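Local structure of beta-glucuronidase (uncultured Clostridium sp., 6U7J) at residues B[415-420]-B[448-453]; B[423-428]-B[456-461]. The protein probably hydrolyses beta-D-glucuronides in the gut microbiome, including oestrogen conjugates whose hormones it would thereby reactivate. All coordinates share one frame; numbering follows the deposited sequence.

Contact 1. Residues B[415-420]-B[448-453]; sequences TNEPHS and TMNVDV
Asn416 places CG anti to its backbone N (chi1 178°), while Thr448 holds OG1 in the crowded position between N and the carbonyl carbon (chi1 70°), so both polar ends meet on one face of the sheet. Thr448 OG1 donates to Asn416 OD1 over 2.8 Å, reaching the oxygen from well above its amide plane. Arg338 also donates to OD1, and Asn468 does so weakly; together they would help fix the amide. Backbone bonds set the parallel register: Thr448 N donates to Thr415 O (3.1 Å, 161° at the hydrogen), and Glu417 N returns a bond to Thr448 O at 3.0 Å. The same N-H bonds the Thr448 hydroxyl weakly. These segments hold the C-terminal ends of the fourth and fifth strands of the TIM barrel, the active-site end in this fold. The Asn416-Glu417 pair matches the Asn-Glu signature of clan GH-A glycosidases, whose glutamate there is the acid/base, consistent with that role for Glu417. The Glu417 side chain, extended beyond CG, crosses Asn450 at about a right angle, Glu417 CD lying 3.7 Å from Asn450 CB, while OE2 bonds Asn468. Beyond the strands a water donates to Pro418 O (2.6 Å) and Ser420 OG and accepts from Asn450 N, bridging the diverging loops. Ser420 OG, probably bonded to Asp456, packs 3.4 Å from Val451 CG2 and 3.6 Å from Met449 SD.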
loop_
_atom_site.group_PDB
_atom_site.type_symbol
_atom_site.label_atom_id
_atom_site.label_comp_id
_atom_site.label_asym_id
_atom_site.label_seq_id
_atom_site.Cartn_x
_atom_site.Cartn_y
_atom_site.Cartn_z
ATOM N N THR B 415 34.340 -13.222 6.339
ATOM C CA THR B 415 33.354 -14.110 5.748
ATOM C C THR B 415 31.999 -13.859 6.399
ATOM O O THR B 415 31.908 -13.459 7.568
ATOM C CB THR B 415 33.760 -15.586 5.902
ATOM O OG1 THR B 415 32.870 -16.416 5.157
ATOM C CG2 THR B 415 33.737 -16.018 7.359
ATOM N N ASN B 416 30.947 -14.085 5.627
ATOM C CA ASN B 416 29.588 -14.011 6.138
ATOM C C ASN B 416 28.926 -15.364 5.938
ATOM O O ASN B 416 28.770 -15.818 4.797
ATOM C CB ASN B 416 28.787 -12.896 5.456
ATOM C CG ASN B 416 27.359 -12.834 5.948
ATOM O OD1 ASN B 416 27.071 -12.242 6.992
ATOM N ND2 ASN B 416 26.458 -13.451 5.202
ATOM N N GLU B 417 28.595 -16.023 7.047
ATOM C CA GLU B 417 27.795 -17.239 7.053
ATOM C C GLU B 417 28.360 -18.384 6.173
ATOM O O GLU B 417 27.683 -18.929 5.356
ATOM C CB GLU B 417 26.367 -16.932 6.615
ATOM C CG GLU B 417 25.598 -15.999 7.565
ATOM C CD GLU B 417 24.082 -15.963 7.280
ATOM O OE1 GLU B 417 23.650 -16.331 6.167
ATOM O OE2 GLU B 417 23.320 -15.558 8.177
ATOM N N PRO B 418 29.635 -18.743 6.393
ATOM C CA PRO B 418 30.153 -19.933 5.711
ATOM C C PRO B 418 29.603 -21.181 6.379
ATOM O O PRO B 418 29.189 -21.167 7.536
ATOM C CB PRO B 418 31.671 -19.821 5.914
ATOM C CG PRO B 418 31.782 -19.192 7.275
ATOM C CD PRO B 418 30.600 -18.226 7.383
ATOM N N HIS B 419 29.605 -22.283 5.627
ATOM C CA HIS B 419 29.154 -23.559 6.182
ATOM C C HIS B 419 30.287 -24.134 7.032
ATOM O O HIS B 419 30.962 -25.103 6.676
ATOM C CB HIS B 419 28.734 -24.512 5.075
ATOM C CG HIS B 419 27.920 -25.670 5.566
ATOM N ND1 HIS B 419 28.125 -26.965 5.137
ATOM C CD2 HIS B 419 26.894 -25.726 6.450
ATOM C CE1 HIS B 419 27.263 -27.767 5.736
ATOM N NE2 HIS B 419 26.508 -27.041 6.539
ATOM N N SER B 420 30.504 -23.488 8.177
ATOM C CA SER B 420 31.683 -23.725 9.000
ATOM C C SER B 420 31.526 -24.928 9.930
ATOM O O SER B 420 32.379 -25.139 10.798
ATOM C CB SER B 420 32.022 -22.462 9.806
ATOM O OG SER B 420 30.959 -22.085 10.669
ATOM N N THR B 448 30.962 -13.900 10.486
ATOM C CA THR B 448 29.648 -14.109 11.072
ATOM C C THR B 448 29.196 -15.551 10.902
ATOM O O THR B 448 29.457 -16.198 9.885
ATOM C CB THR B 448 28.590 -13.176 10.473
ATOM O OG1 THR B 448 28.311 -13.570 9.120
ATOM C CG2 THR B 448 29.067 -11.739 10.520
ATOM N N MET B 449 28.472 -16.030 11.909
ATOM C CA MET B 449 28.040 -17.413 12.015
ATOM C C MET B 449 26.567 -17.547 11.689
ATOM O O MET B 449 25.747 -16.722 12.106
ATOM C CB MET B 449 28.254 -17.939 13.439
ATOM C CG MET B 449 29.698 -18.032 13.875
ATOM S SD MET B 449 30.468 -19.417 13.056
ATOM C CE MET B 449 31.462 -18.540 11.845
ATOM N N ASN B 450 26.224 -18.631 11.003
ATOM C CA ASN B 450 24.846 -19.093 10.993
ATOM C C ASN B 450 24.669 -20.545 11.423
ATOM O O ASN B 450 23.574 -20.886 11.870
ATOM C CB ASN B 450 24.217 -18.896 9.605
ATOM C CG ASN B 450 24.556 -20.009 8.669
ATOM O OD1 ASN B 450 25.707 -20.158 8.269
ATOM N ND2 ASN B 450 23.568 -20.826 8.327
ATOM N N VAL B 451 25.698 -21.404 11.330
ATOM C CA VAL B 451 25.581 -22.810 11.732
ATOM C C VAL B 451 25.402 -22.890 13.244
ATOM O O VAL B 451 25.663 -21.917 13.958
ATOM C CB VAL B 451 26.806 -23.644 11.309
ATOM C CG1 VAL B 451 27.054 -23.577 9.800
ATOM C CG2 VAL B 451 28.041 -23.201 12.084
ATOM N N ASP B 452 24.986 -24.057 13.741
ATOM C CA ASP B 452 24.761 -24.234 15.172
ATOM C C ASP B 452 26.077 -24.128 15.942
ATOM O O ASP B 452 27.136 -24.545 15.458
ATOM C CB ASP B 452 24.090 -25.587 15.443
ATOM C CG ASP B 452 22.720 -25.719 14.764
ATOM O OD1 ASP B 452 21.969 -24.715 14.719
ATOM O OD2 ASP B 452 22.384 -26.829 14.284
ATOM N N VAL B 453 26.008 -23.559 17.149
ATOM C CA VAL B 453 27.222 -23.331 17.931
ATOM C C VAL B 453 27.942 -24.642 18.229
ATOM O O VAL B 453 29.178 -24.686 18.261
ATOM C CB VAL B 453 26.893 -22.562 19.225
ATOM C CG1 VAL B 453 25.812 -23.289 20.031
ATOM C CG2 VAL B 453 28.149 -22.367 20.059
HETATM O O HOH W 1 28.506 -20.313 9.910
#

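Contact 2. Residues B[423-428]-B[456-461]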
loop_
_atom_site.group_PDB
_atom_site.type_symbol
_atom_site.label_atom_id
_atom_site.label_comp_id
_atom_site.label_asym_id
_atom_site.label_seq_id
_atom_site.Cartn_x
_atom_site.Cartn_y
_atom_site.Cartn_z
ATOM N N GLU B 423 34.417 -30.041 8.605
ATOM C CA GLU B 423 35.780 -30.123 9.127
ATOM C C GLU B 423 36.781 -29.487 8.170
ATOM O O GLU B 423 37.721 -28.805 8.604
ATOM C CB GLU B 423 36.161 -31.580 9.404
ATOM C CG GLU B 423 37.574 -31.763 9.977
ATOM C CD GLU B 423 37.808 -30.975 11.264
ATOM O OE1 GLU B 423 38.881 -30.343 11.403
ATOM O OE2 GLU B 423 36.920 -30.976 12.135
ATOM N N ALA B 424 36.578 -29.672 6.861
ATOM C CA ALA B 424 37.480 -29.076 5.888
ATOM C C ALA B 424 37.483 -27.556 5.949
ATOM O O ALA B 424 38.387 -26.934 5.383
ATOM C CB ALA B 424 37.119 -29.537 4.473
ATOM N N SER B 425 36.510 -26.942 6.628
ATOM C CA SER B 425 36.500 -25.487 6.730
ATOM C C SER B 425 37.479 -24.961 7.776
ATOM O O SER B 425 37.852 -23.781 7.716
ATOM C CB SER B 425 35.076 -24.993 7.030
ATOM O OG SER B 425 34.825 -24.899 8.428
ATOM N N ARG B 426 37.919 -25.801 8.717
ATOM C CA ARG B 426 38.838 -25.325 9.748
ATOM C C ARG B 426 40.180 -24.898 9.152
ATOM O O ARG B 426 40.679 -23.803 9.448
ATOM C CB ARG B 426 39.042 -26.399 10.816
ATOM C CG ARG B 426 39.853 -25.908 12.025
ATOM C CD ARG B 426 40.453 -27.059 12.803
ATOM N NE ARG B 426 39.490 -28.143 12.947
ATOM C CZ ARG B 426 38.650 -28.251 13.967
ATOM N NH1 ARG B 426 38.677 -27.336 14.932
ATOM N NH2 ARG B 426 37.789 -29.266 14.021
ATOM N N ASN B 427 40.784 -25.747 8.312
ATOM C CA ASN B 427 42.052 -25.379 7.676
ATOM C C ASN B 427 41.902 -24.138 6.800
ATOM O O ASN B 427 42.794 -23.281 6.766
ATOM C CB ASN B 427 42.584 -26.543 6.833
ATOM C CG ASN B 427 43.223 -27.641 7.671
ATOM O OD1 ASN B 427 43.379 -27.511 8.890
ATOM N ND2 ASN B 427 43.577 -28.744 7.018
ATOM N N TYR B 428 40.792 -24.044 6.059
ATOM C CA TYR B 428 40.569 -22.906 5.170
ATOM C C TYR B 428 40.632 -21.605 5.949
ATOM O O TYR B 428 41.420 -20.707 5.634
ATOM C CB TYR B 428 39.215 -23.046 4.455
ATOM C CG TYR B 428 38.946 -21.962 3.434
ATOM C CD1 TYR B 428 38.509 -20.699 3.824
ATOM C CD2 TYR B 428 39.137 -22.199 2.074
ATOM C CE1 TYR B 428 38.282 -19.709 2.897
ATOM C CE2 TYR B 428 38.896 -21.209 1.132
ATOM C CZ TYR B 428 38.478 -19.968 1.550
ATOM O OH TYR B 428 38.255 -18.977 0.624
ATOM N N ASP B 456 29.994 -25.391 14.905
ATOM C CA ASP B 456 30.971 -24.463 14.355
ATOM C C ASP B 456 32.381 -24.963 14.628
ATOM O O ASP B 456 32.662 -25.552 15.676
ATOM C CB ASP B 456 30.823 -23.060 14.951
ATOM C CG ASP B 456 31.912 -22.115 14.457
ATOM O OD1 ASP B 456 32.111 -22.059 13.227
ATOM O OD2 ASP B 456 32.588 -21.457 15.275
ATOM N N LYS B 457 33.280 -24.701 13.680
ATOM C CA LYS B 457 34.652 -25.156 13.816
ATOM C C LYS B 457 35.688 -24.076 13.527
ATOM O O LYS B 457 36.873 -24.403 13.434
ATOM C CB LYS B 457 34.881 -26.375 12.919
ATOM C CG LYS B 457 34.196 -27.631 13.468
ATOM C CD LYS B 457 34.266 -28.796 12.512
ATOM C CE LYS B 457 33.406 -29.935 13.005
ATOM N NZ LYS B 457 31.975 -29.521 13.128
ATOM N N ILE B 458 35.296 -22.800 13.418
ATOM C CA ILE B 458 36.257 -21.779 13.007
ATOM C C ILE B 458 36.294 -20.554 13.918
ATOM O O ILE B 458 37.249 -19.770 13.862
ATOM C CB ILE B 458 36.003 -21.332 11.552
ATOM C CG1 ILE B 458 34.742 -20.461 11.447
ATOM C CG2 ILE B 458 35.932 -22.531 10.615
ATOM C CD1 ILE B 458 34.640 -19.703 10.105
ATOM N N SER B 459 35.286 -20.363 14.770
ATOM C CA SER B 459 35.231 -19.102 15.508
ATOM C C SER B 459 36.356 -18.967 16.525
ATOM O O SER B 459 36.637 -17.842 16.965
ATOM C CB SER B 459 33.882 -18.922 16.213
ATOM O OG SER B 459 32.886 -18.537 15.279
ATOM N N GLN B 460 37.017 -20.069 16.901
ATOM C CA GLN B 460 38.177 -19.959 17.783
ATOM C C GLN B 460 39.274 -19.074 17.190
ATOM O O GLN B 460 40.094 -18.543 17.945
ATOM C CB GLN B 460 38.742 -21.344 18.103
ATOM C CG GLN B 460 39.332 -22.080 16.900
ATOM C CD GLN B 460 38.272 -22.860 16.136
ATOM O OE1 GLN B 460 37.077 -22.682 16.371
ATOM N NE2 GLN B 460 38.702 -23.721 15.217
ATOM N N PHE B 461 39.299 -18.884 15.866
ATOM C CA PHE B 461 40.325 -18.060 15.238
ATOM C C PHE B 461 40.030 -16.569 15.317
ATOM O O PHE B 461 40.906 -15.770 14.970
ATOM C CB PHE B 461 40.506 -18.456 13.764
ATOM C CG PHE B 461 40.833 -19.919 13.558
ATOM C CD1 PHE B 461 41.878 -20.516 14.239
ATOM C CD2 PHE B 461 40.089 -20.693 12.685
ATOM C CE1 PHE B 461 42.173 -21.862 14.055
ATOM C CE2 PHE B 461 40.385 -22.038 12.493
ATOM C CZ PHE B 461 41.429 -22.622 13.182
#
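Several polar bonds within each segment shape the surfaces that meet. Arg426 grips Glu423 side-on: NE binds OE1 (2.8 Å) and NH2 binds OE2 (2.7 Å), each oxygen using its syn lone pair, with the carboxylate at the edge of the guanidinium. This salt bridge holds the flat group across the Lys457 chain. In the other segment, Gln460 NE2 donates to Lys457 O at 2.6 Å and lies over one face of the Phe461 ring, toward its rim. Asp456 forms an Asx turn, OD1 accepting from Ile458 N, and OD2 accepts from Ser459 N at the entry to the short 3-10 segment 459-461. The contact thus sets the first turn of barrel helix 424-439 against the loop following strand 445-449. In van der Waals contact, Lys457 CB sits over one guanidinium face, toward its rim, and Lys457 CD lies 3.5 Å from Glu423 OE2. Ile458 CG2 touches Ser425 OG (3.4 Å), a hydroxyl bonded to Glu422 O, and Phe461 CZ meets Arg426 CG at 3.8 Å, the ring nearly perpendicular to the guanidinium. Lys457 NZ, held by the carbonyls of Glu455 and Ser421, stays 5.2 Å from Glu423 OE2; any attraction is probably partly offset by the Arg426 guanidinium.

In the fold
From the N terminus the chain runs along strand 409-416 into 415-420, turns into the start of helix 424-439 at 423-428, follows that helix to strand 445-449, and leaves through 448-453 into the loop carrying 456-461. Contact 1 closes the beta-alpha-beta unit by joining its two parallel strands at their C-terminal ends. Contact 2 closes a loop of equal separation, bringing the exit loop back to the start of the helix. Their segments alternate, so the two closures cross. Their centres lie 10 Å apart, and Met449 of contact 1 packs its sulphur against Asp456 and Ser459 of contact 2.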